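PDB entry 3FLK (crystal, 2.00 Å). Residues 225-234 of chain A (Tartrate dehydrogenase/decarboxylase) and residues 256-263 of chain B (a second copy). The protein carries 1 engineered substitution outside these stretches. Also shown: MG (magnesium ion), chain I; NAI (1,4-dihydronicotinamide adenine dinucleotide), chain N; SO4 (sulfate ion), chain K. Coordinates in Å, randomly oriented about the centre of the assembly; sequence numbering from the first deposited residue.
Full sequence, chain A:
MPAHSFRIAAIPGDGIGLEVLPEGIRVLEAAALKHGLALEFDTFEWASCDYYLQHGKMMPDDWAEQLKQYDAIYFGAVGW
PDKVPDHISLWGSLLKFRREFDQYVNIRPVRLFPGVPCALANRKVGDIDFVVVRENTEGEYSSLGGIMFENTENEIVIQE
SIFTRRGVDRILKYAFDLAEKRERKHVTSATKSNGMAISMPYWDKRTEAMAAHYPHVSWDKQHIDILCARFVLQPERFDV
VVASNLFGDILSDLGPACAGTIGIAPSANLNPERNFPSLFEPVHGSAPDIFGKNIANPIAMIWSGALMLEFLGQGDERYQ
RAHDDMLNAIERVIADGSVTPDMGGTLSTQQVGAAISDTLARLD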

ATOM      1  N   ASP A 225      -6.469   0.354   1.134  1.00 12.09           N
ATOM      2  CA  ASP A 225      -6.009   0.591   2.503  1.00 12.22           C
ATOM      3  C   ASP A 225      -6.341  -0.572   3.445  1.00 12.17           C
ATOM      4  O   ASP A 225      -5.452  -1.085   4.128  1.00 11.85           O
ATOM      5  CB  ASP A 225      -6.475   1.953   3.050  1.00 12.35           C
ATOM      6  CG  ASP A 225      -7.994   2.107   3.092  1.00 12.98           C
ATOM      7  OD1 ASP A 225      -8.727   1.301   2.481  1.00 13.85           O
ATOM      8  OD2 ASP A 225      -8.454   3.063   3.750  1.00 13.03           O
ATOM      9  N   ILE A 226      -7.598  -1.011   3.447  1.00 11.91           N
ATOM     10  CA  ILE A 226      -8.005  -2.123   4.305  1.00 11.92           C
ATOM     11  C   ILE A 226      -7.500  -3.479   3.788  1.00 11.86           C
ATOM     12  O   ILE A 226      -7.284  -4.401   4.573  1.00 12.06           O
ATOM     13  CB  ILE A 226      -9.544  -2.141   4.578  1.00 12.01           C
ATOM     14  CG1 ILE A 226      -9.878  -3.061   5.762  1.00 12.10           C
ATOM     15  CG2 ILE A 226     -10.335  -2.535   3.326  1.00 11.83           C
ATOM     16  CD1 ILE A 226      -9.291  -2.614   7.109  1.00 12.96           C
ATOM     17  N   LEU A 227      -7.300  -3.587   2.477  1.00 11.62           N
ATOM     18  CA  LEU A 227      -6.716  -4.788   1.891  1.00 11.68           C
ATOM     19  C   LEU A 227      -5.300  -5.018   2.429  1.00 11.83           C
ATOM     20  O   LEU A 227      -4.969  -6.122   2.853  1.00 11.42           O
ATOM     21  CB  LEU A 227      -6.716  -4.702   0.361  1.00 11.71           C
ATOM     22  CG  LEU A 227      -6.167  -5.867  -0.473  1.00 12.09           C
ATOM     23  CD1 LEU A 227      -6.749  -7.201  -0.053  1.00 12.11           C
ATOM     24  CD2 LEU A 227      -6.452  -5.623  -1.935  1.00 11.65           C
ATOM     25  N   CYS A 228      -4.481  -3.966   2.420  1.00 11.99           N
ATOM     26  CA  CYS A 228      -3.145  -4.022   3.017  1.00 12.40           C
ATOM     27  C   CYS A 228      -3.189  -4.438   4.489  1.00 12.48           C
ATOM     28  O   CYS A 228      -2.387  -5.264   4.927  1.00 12.43           O
ATOM     29  CB  CYS A 228      -2.425  -2.680   2.855  1.00 12.34           C
ATOM     30  SG  CYS A 228      -1.908  -2.361   1.158  1.00 13.40           S
ATOM     31  N   ALA A 229      -4.135  -3.868   5.236  1.00 12.54           N
ATOM     32  CA  ALA A 229      -4.359  -4.224   6.637  1.00 12.85           C
ATOM     33  C   ALA A 229      -4.687  -5.713   6.811  1.00 13.26           C
ATOM     34  O   ALA A 229      -4.194  -6.358   7.737  1.00 13.09           O
ATOM     35  CB  ALA A 229      -5.468  -3.358   7.233  1.00 12.85           C
ATOM     36  N   ARG A 230      -5.503  -6.246   5.903  1.00 13.47           N
ATOM     37  CA  ARG A 230      -5.919  -7.650   5.949  1.00 13.93           C
ATOM     38  C   ARG A 230      -4.817  -8.637   5.555  1.00 13.95           C
ATOM     39  O   ARG A 230      -4.831  -9.786   5.996  1.00 13.91           O
ATOM     40  CB  ARG A 230      -7.177  -7.872   5.100  1.00 14.02           C
ATOM     41  CG  ARG A 230      -8.441  -7.307   5.739  1.00 15.25           C
ATOM     42  CD  ARG A 230      -9.703  -7.777   5.028  1.00 17.88           C
ATOM     43  NE  ARG A 230     -10.906  -7.317   5.725  1.00 19.95           N
ATOM     44  CZ  ARG A 230     -11.780  -6.443   5.233  1.00 20.36           C
ATOM     45  NH1 ARG A 230     -11.613  -5.928   4.019  1.00 20.74           N
ATOM     46  NH2 ARG A 230     -12.833  -6.092   5.954  1.00 20.45           N
ATOM     47  N   PHE A 231      -3.868  -8.192   4.731  1.00 14.06           N
ATOM     48  CA  PHE A 231      -2.669  -8.984   4.431  1.00 14.30           C
ATOM     49  C   PHE A 231      -1.908  -9.312   5.715  1.00 14.45           C
ATOM     50  O   PHE A 231      -1.340 -10.398   5.860  1.00 14.53           O
ATOM     51  CB  PHE A 231      -1.750  -8.232   3.456  1.00 14.19           C
ATOM     52  CG  PHE A 231      -1.985  -8.561   2.001  1.00 14.19           C
ATOM     53  CD1 PHE A 231      -3.268  -8.804   1.512  1.00 14.09           C
ATOM     54  CD2 PHE A 231      -0.915  -8.600   1.110  1.00 14.34           C
ATOM     55  CE1 PHE A 231      -3.478  -9.099   0.169  1.00 13.72           C
ATOM     56  CE2 PHE A 231      -1.114  -8.892  -0.240  1.00 13.88           C
ATOM     57  CZ  PHE A 231      -2.398  -9.145  -0.711  1.00 13.66           C
ATOM     58  N   VAL A 232      -1.916  -8.360   6.644  1.00 14.51           N
ATOM     59  CA  VAL A 232      -1.244  -8.493   7.930  1.00 14.77           C
ATOM     60  C   VAL A 232      -2.101  -9.249   8.951  1.00 15.12           C
ATOM     61  O   VAL A 232      -1.588 -10.093   9.689  1.00 15.07           O
ATOM     62  CB  VAL A 232      -0.832  -7.103   8.487  1.00 14.72           C
ATOM     63  CG1 VAL A 232      -0.332  -7.199   9.928  1.00 14.48           C
ATOM     64  CG2 VAL A 232       0.232  -6.468   7.595  1.00 14.49           C
ATOM     65  N   LEU A 233      -3.398  -8.949   8.983  1.00 15.53           N
ATOM     66  CA  LEU A 233      -4.283  -9.471  10.034  1.00 16.07           C
ATOM     67  C   LEU A 233      -4.976 -10.790   9.695  1.00 16.30           C
ATOM     68  O   LEU A 233      -5.184 -11.622  10.579  1.00 16.46           O
ATOM     69  CB  LEU A 233      -5.314  -8.416  10.454  1.00 16.25           C
ATOM     70  CG  LEU A 233      -4.780  -7.184  11.195  1.00 16.70           C
ATOM     71  CD1 LEU A 233      -5.815  -6.069  11.212  1.00 17.30           C
ATOM     72  CD2 LEU A 233      -4.341  -7.535  12.612  1.00 17.58           C
ATOM     73  N   GLN A 234      -5.345 -10.980   8.430  1.00 16.52           N
ATOM     74  CA  GLN A 234      -5.957 -12.247   8.002  1.00 17.02           C
ATOM     75  C   GLN A 234      -5.587 -12.666   6.570  1.00 16.59           C
ATOM     76  O   GLN A 234      -6.438 -12.669   5.674  1.00 16.47           O
ATOM     77  CB  GLN A 234      -7.481 -12.249   8.225  1.00 17.09           C
ATOM     78  CG  GLN A 234      -8.220 -11.006   7.746  1.00 18.13           C
ATOM     79  CD  GLN A 234      -9.736 -11.168   7.775  1.00 18.25           C
ATOM     80  OE1 GLN A 234     -10.455 -10.438   7.096  1.00 20.63           O
ATOM     81  NE2 GLN A 234     -10.225 -12.124   8.563  1.00 19.72           N
TER
ATOM     82  N   PRO B 256      -1.509   0.898  11.820  1.00 13.55           N
ATOM     83  CA  PRO B 256      -2.342   0.425  12.930  1.00 13.94           C
ATOM     84  C   PRO B 256      -2.619  -1.078  12.901  1.00 14.26           C
ATOM     85  O   PRO B 256      -2.735  -1.691  13.961  1.00 14.45           O
ATOM     86  CB  PRO B 256      -3.639   1.219  12.752  1.00 13.93           C
ATOM     87  CG  PRO B 256      -3.201   2.463  12.068  1.00 13.83           C
ATOM     88  CD  PRO B 256      -2.180   1.982  11.081  1.00 13.42           C
ATOM     89  N   ALA B 257      -2.719  -1.661  11.707  1.00 14.78           N
ATOM     90  CA  ALA B 257      -2.891  -3.108  11.567  1.00 15.54           C
ATOM     91  C   ALA B 257      -1.688  -3.871  12.122  1.00 15.98           C
ATOM     92  O   ALA B 257      -1.855  -4.861  12.831  1.00 16.19           O
ATOM     93  CB  ALA B 257      -3.134  -3.483  10.118  1.00 15.33           C
ATOM     94  N   CYS B 258      -0.484  -3.402  11.796  1.00 16.50           N
ATOM     95  CA  CYS B 258       0.747  -3.964  12.349  1.00 17.15           C
ATOM     96  C   CYS B 258       0.756  -3.835  13.869  1.00 17.63           C
ATOM     97  O   CYS B 258       1.244  -4.722  14.572  1.00 17.80           O
ATOM     98  CB  CYS B 258       1.974  -3.269  11.762  1.00 16.97           C
ATOM     99  SG  CYS B 258       2.189  -3.495   9.992  1.00 17.15           S
ATOM    100  N   ALA B 259       0.203  -2.726  14.360  1.00 18.11           N
ATOM    101  CA  ALA B 259       0.095  -2.462  15.792  1.00 18.80           C
ATOM    102  C   ALA B 259      -1.067  -3.211  16.458  1.00 19.22           C
ATOM    103  O   ALA B 259      -1.258  -3.104  17.670  1.00 19.84           O
ATOM    104  CB  ALA B 259      -0.010  -0.961  16.046  1.00 18.58           C
ATOM    105  N   GLY B 260      -1.842  -3.958  15.673  1.00 19.60           N
ATOM    106  CA  GLY B 260      -2.856  -4.858  16.231  1.00 20.05           C
ATOM    107  C   GLY B 260      -4.278  -4.712  15.719  1.00 20.27           C
ATOM    108  O   GLY B 260      -5.003  -5.704  15.605  1.00 20.39           O
ATOM    109  N   THR B 261      -4.682  -3.480  15.416  1.00 20.51           N
ATOM    110  CA  THR B 261      -6.060  -3.190  15.004  1.00 20.68           C
ATOM    111  C   THR B 261      -6.199  -1.804  14.375  1.00 20.69           C
ATOM    112  O   THR B 261      -5.455  -0.881  14.711  1.00 20.69           O
ATOM    113  CB  THR B 261      -7.050  -3.312  16.194  1.00 20.67           C
ATOM    114  OG1 THR B 261      -8.375  -2.972  15.760  1.00 20.96           O
ATOM    115  CG2 THR B 261      -6.643  -2.396  17.347  1.00 21.08           C
ATOM    116  N   ILE B 262      -7.163  -1.662  13.469  1.00 20.75           N
ATOM    117  CA  ILE B 262      -7.463  -0.355  12.877  1.00 20.91           C
ATOM    118  C   ILE B 262      -8.454   0.445  13.730  1.00 20.57           C
ATOM    119  O   ILE B 262      -8.671   1.635  13.490  1.00 20.51           O
ATOM    120  CB  ILE B 262      -7.948  -0.454  11.387  1.00 21.15           C
ATOM    121  CG1 ILE B 262      -9.447  -0.794  11.277  1.00 21.79           C
ATOM    122  CG2 ILE B 262      -7.032  -1.375  10.560  1.00 21.57           C
ATOM    123  CD1 ILE B 262      -9.866  -2.199  11.730  1.00 23.33           C
ATOM    124  N   GLY B 263      -9.029  -0.215  14.736  1.00 20.17           N
ATOM    125  CA  GLY B 263     -10.074   0.371  15.576  1.00 19.76           C
ATOM    126  C   GLY B 263      -9.657   1.454  16.558  1.00 19.48           C
ATOM    127  O   GLY B 263     -10.515   2.072  17.196  1.00 19.42           O
TER
HETATM  128 MG    MG I 405      -8.316   4.872   4.692  1.00 17.84          MG
HETATM  129  PA  NAI N 401     -13.907   0.248   7.074  1.00 16.95           P
HETATM  130  O1A NAI N 401     -12.872   1.011   7.807  1.00 16.02           O
HETATM  131  O2A NAI N 401     -15.250   0.826   7.296  1.00 17.19           O
HETATM  132  O5B NAI N 401     -13.907  -1.285   7.558  1.00 16.24           O
HETATM  133  C5B NAI N 401     -12.869  -2.180   7.227  1.00 16.02           C
HETATM  134  C4B NAI N 401     -12.860  -3.371   8.183  1.00 16.06           C
HETATM  135  O4B NAI N 401     -12.433  -2.975   9.473  1.00 15.90           O
HETATM  136  C3B NAI N 401     -14.242  -3.986   8.342  1.00 16.51           C
HETATM  137  O3B NAI N 401     -14.106  -5.388   8.353  1.00 16.70           O
HETATM  138  C2B NAI N 401     -14.727  -3.476   9.684  1.00 16.41           C
HETATM  139  O2B NAI N 401     -15.560  -4.397  10.352  1.00 16.84           O
HETATM  140  C1B NAI N 401     -13.440  -3.198  10.445  1.00 15.91           C
HETATM  141  N9A NAI N 401     -13.594  -2.012  11.301  1.00 15.69           N
HETATM  142  C8A NAI N 401     -13.635  -0.701  10.896  1.00 16.04           C
HETATM  143  N7A NAI N 401     -13.783   0.082  11.986  1.00 15.70           N
HETATM  144  C5A NAI N 401     -13.833  -0.704  13.078  1.00 15.62           C
HETATM  145  C6A NAI N 401     -13.973  -0.416  14.431  1.00 15.67           C
HETATM  146  N6A NAI N 401     -14.029   0.846  14.850  1.00 15.72           N
HETATM  147  N1A NAI N 401     -13.989  -1.454  15.343  1.00 15.92           N
HETATM  148  C2A NAI N 401     -13.870  -2.764  14.916  1.00 15.99           C
HETATM  149  N3A NAI N 401     -13.734  -3.041  13.568  1.00 15.75           N
HETATM  150  C4A NAI N 401     -13.713  -2.026  12.665  1.00 15.83           C
HETATM  151  O3  NAI N 401     -13.470   0.267   5.526  1.00 16.48           O
HETATM  152  PN  NAI N 401     -14.259  -0.384   4.285  1.00 16.50           P
HETATM  153  O1N NAI N 401     -14.991  -1.590   4.734  1.00 16.72           O
HETATM  154  O2N NAI N 401     -13.268  -0.491   3.194  1.00 16.35           O
HETATM  155  O5D NAI N 401     -15.297   0.775   3.875  1.00 16.71           O
HETATM  156  C5D NAI N 401     -16.641   0.777   4.310  1.00 17.14           C
HETATM  157  C4D NAI N 401     -17.285   2.116   3.959  1.00 16.81           C
HETATM  158  O4D NAI N 401     -16.671   3.167   4.684  1.00 16.66           O
HETATM  159  C3D NAI N 401     -17.141   2.463   2.486  1.00 17.00           C
HETATM  160  O3D NAI N 401     -18.360   3.015   2.045  1.00 17.24           O
HETATM  161  C2D NAI N 401     -16.044   3.513   2.457  1.00 16.82           C
HETATM  162  O2D NAI N 401     -16.199   4.398   1.374  1.00 17.17           O
HETATM  163  C1D NAI N 401     -16.222   4.189   3.809  1.00 17.28           C
HETATM  164  N1N NAI N 401     -15.009   4.815   4.379  1.00 17.88           N
HETATM  165  C2N NAI N 401     -15.125   6.069   4.919  1.00 17.57           C
HETATM  166  C3N NAI N 401     -14.022   6.704   5.487  1.00 17.95           C
HETATM  167  C7N NAI N 401     -14.224   7.972   6.264  1.00 18.63           C
HETATM  168  O7N NAI N 401     -15.528   8.330   6.661  1.00 18.01           O
HETATM  169  N7N NAI N 401     -13.171   8.736   6.568  1.00 18.61           N
HETATM  170  C4N NAI N 401     -12.791   6.046   5.509  1.00 17.97           C
HETATM  171  C5N NAI N 401     -12.680   4.766   4.962  1.00 17.93           C
HETATM  172  C6N NAI N 401     -13.801   4.155   4.401  1.00 17.90           C
HETATM  173  S   SO4 K 407     -14.428 -11.914   7.927  1.00 73.93           S
HETATM  174  O1  SO4 K 407     -14.061 -12.272   9.295  1.00 73.80           O
HETATM  175  O2  SO4 K 407     -14.724 -10.486   7.860  1.00 73.97           O
HETATM  176  O3  SO4 K 407     -13.323 -12.222   7.023  1.00 73.86           O
HETATM  177  O4  SO4 K 407     -15.607 -12.675   7.525  1.00 73.97           O
HETATM  178  O   HOH W   1      -9.531   4.313   6.230  1.00 13.12           O
HETATM  179  O   HOH W   2      -6.573   4.758   5.876  1.00 12.25           O

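Residues 225-233 of chain A are helical, with i to i+4 bonds such as Arg A230 N to Ile A226 O (2.9 Å) and Leu A233 N to Ala A229 O (3.0 Å); Gln A234 is the first residue to leave helical phi/psi. In chain B a helix runs through Cys B258 and closes in a Schellman motif. There Gly B260 adopts phi 126°, its N bonds to Ala B257 O (3.0 Å), and Thr B261 N makes a weak bond to Pro B256 O (3.0 Å). A CB at Gly B260 would be jammed against the carbonyl O of the preceding residue, so the turn itself calls for glycine.

The backbones come close at Ala A229 and Ala B257, whose CA atoms lie 5.3 Å apart. Small side chains allow this approach: the two CB atoms touch at 3.7 Å. No hydrogen bond crosses between the stretches, and the 307 Å² they bury is dominated by apolar packing.

Around this alanine pair, Leu A233 points toward chain B and places CD1 3.9 Å from Ala B257 CB, while its CD2 lies 3.6 Å from Gly B260 O. The latter is a van der Waals contact, since a methyl carbon offers no conventional donor. Val A232 also points toward chain B, its CG2 reaching Cys B258 SG at 4.3 Å. Ile B262 CG2 packs against Ala A229 CB (4.2 Å) and Ile A226 CD1 (4.3 Å).

The two isoleucines also border the dinucleotide: Ile A226 CG1 is 3.4 Å from NAI C5B, and Ile B262 CD1 is 3.5 Å from NAI O4B. Arg A230, whose CA-to-CB bond points away from chain B, makes a weak hydrogen bond from NH2 to NAI O3B (2.8 Å, 120°). Asp A225 divides its carboxylate: OD2 binds magnesium at 2.0 Å, and OD1 accepts from Ile A226 N at 2.7 Å.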